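Local coordinates for protein scytovirin (Scytonema varium, PDB 2QSK) that is an antiviral lectin with strong activity against T-tropic HIV-1 strains, inhibiting fusion and infection of target cells, at residues C55-E58 against A59-P62. Residues are numbered along the deposited sequence; the frame is centred on the assembly and turned at random.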
# COMPACT_ATOMS: atom_id res chain seq x y z
N CYS A 55 2.47 1.29 3.69
CA CYS A 55 1.27 0.71 3.06
C CYS A 55 0.46 -0.07 4.09
O CYS A 55 0.97 -0.99 4.72
CB CYS A 55 1.64 -0.22 1.93
SG CYS A 55 2.67 0.47 0.63
N TRP A 56 -0.81 0.30 4.24
CA TRP A 56 -1.68 -0.39 5.20
C TRP A 56 -3.12 -0.36 4.68
O TRP A 56 -3.61 0.70 4.31
CB TRP A 56 -1.61 0.28 6.57
CG TRP A 56 -2.36 -0.46 7.60
CD1 TRP A 56 -3.64 -0.25 7.99
CD2 TRP A 56 -1.88 -1.55 8.38
NE1 TRP A 56 -4.00 -1.13 8.96
CE2 TRP A 56 -2.94 -1.95 9.23
CE3 TRP A 56 -0.66 -2.24 8.45
CZ2 TRP A 56 -2.82 -2.99 10.13
CZ3 TRP A 56 -0.55 -3.27 9.36
CH2 TRP A 56 -1.62 -3.64 10.18
N ASP A 57 -3.78 -1.52 4.67
CA ASP A 57 -5.16 -1.64 4.24
C ASP A 57 -6.10 -1.45 5.43
O ASP A 57 -6.35 -2.36 6.22
CB ASP A 57 -5.38 -3.00 3.59
CG ASP A 57 -6.79 -3.17 3.07
OD1 ASP A 57 -7.63 -2.26 3.20
OD2 ASP A 57 -7.03 -4.26 2.48
N GLU A 58 -6.63 -0.24 5.55
CA GLU A 58 -7.48 0.11 6.68
C GLU A 58 -8.83 -0.61 6.67
O GLU A 58 -9.51 -0.63 7.70
CB GLU A 58 -7.75 1.61 6.68
CG GLU A 58 -6.52 2.46 6.92
CD GLU A 58 -6.81 3.95 6.84
OE1 GLU A 58 -8.01 4.35 6.83
OE2 GLU A 58 -5.82 4.74 6.80
N ALA A 59 -9.24 -1.16 5.53
CA ALA A 59 -10.54 -1.80 5.45
C ALA A 59 -10.61 -3.01 6.37
O ALA A 59 -11.70 -3.39 6.78
CB ALA A 59 -10.85 -2.24 4.02
N LYS A 60 -9.45 -3.59 6.69
CA LYS A 60 -9.36 -4.82 7.48
C LYS A 60 -9.11 -4.56 8.97
O LYS A 60 -8.90 -5.51 9.73
CB LYS A 60 -8.27 -5.72 6.91
CG LYS A 60 -8.54 -6.17 5.49
CD LYS A 60 -7.51 -7.17 5.00
CE LYS A 60 -7.86 -7.67 3.61
NZ LYS A 60 -6.97 -8.78 3.16
N ASN A 61 -9.16 -3.31 9.41
CA ASN A 61 -8.77 -3.02 10.77
C ASN A 61 -9.68 -3.68 11.79
O ASN A 61 -10.89 -3.81 11.57
CB ASN A 61 -8.75 -1.52 11.02
CG ASN A 61 -7.55 -0.85 10.40
OD1 ASN A 61 -6.69 -1.51 9.81
ND2 ASN A 61 -7.49 0.48 10.52
N PRO A 62 -9.09 -4.09 12.93
CA PRO A 62 -9.85 -4.91 13.87
C PRO A 62 -10.98 -4.18 14.55
O PRO A 62 -11.92 -4.82 15.02
CB PRO A 62 -8.81 -5.32 14.91
CG PRO A 62 -7.75 -4.32 14.83
CD PRO A 62 -7.71 -3.89 13.39
O HOH W 1 -6.01 -3.92 8.65
O HOH W 2 -5.13 -6.46 2.88
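Trp56 and Asn61, five residues apart, show how a short 3-10 turn can be closed by side chains as well as by its backbone. The indole Trp56 NE1 gives its hydrogen to Asn61 OD1 over 2.8 Å, nearly straight at 164°; it reaches a lone pair in the amide plane, while the oxygen lies close to the plane of the ring, at its edge. Ring and amide planes are nonetheless turned 46° apart. Water 1 donates to the same OD1 and to Asp57 O, so the oxygen accepts two hydrogens and the turn is bridged a second time.

Asp57 makes an Asx turn at the start of the 3-10 segment. With its CG anti to the backbone N (chi1 -178°), the carboxylate swings over the start of the turn, where Asp57 OD1 takes the amide hydrogen of Ala59 N, two residues on, at 3.0 Å from above the carboxylate plane. The other oxygen, Asp57 OD2, lies against the extended chain of Lys60, 3.7 Å from Lys60 CE; NZ stays beyond salt-bridge range and is linked to OD2 through water 2, weakly on the lysine side. Within the backbone, Asn61 N bonds to Glu58 O at 3.2 Å, and a weak bond joins Lys60 N to Asp57 O.

Glu58 and Asn61, the buried residues of the turn, are in turn held by partners further along the chain. Asn61 ND2 donates to the carbonyls of Arg67 and Gln73, fixing which way the amide faces, and the Glu58 carboxylate leaves the turn to meet Arg78, Asp75 N and Asn66. The Cys55–Cys7 disulfide ties the preceding chain to the N-terminal region, and the turn itself lies in the long loop between strands 38-39 and 79-80.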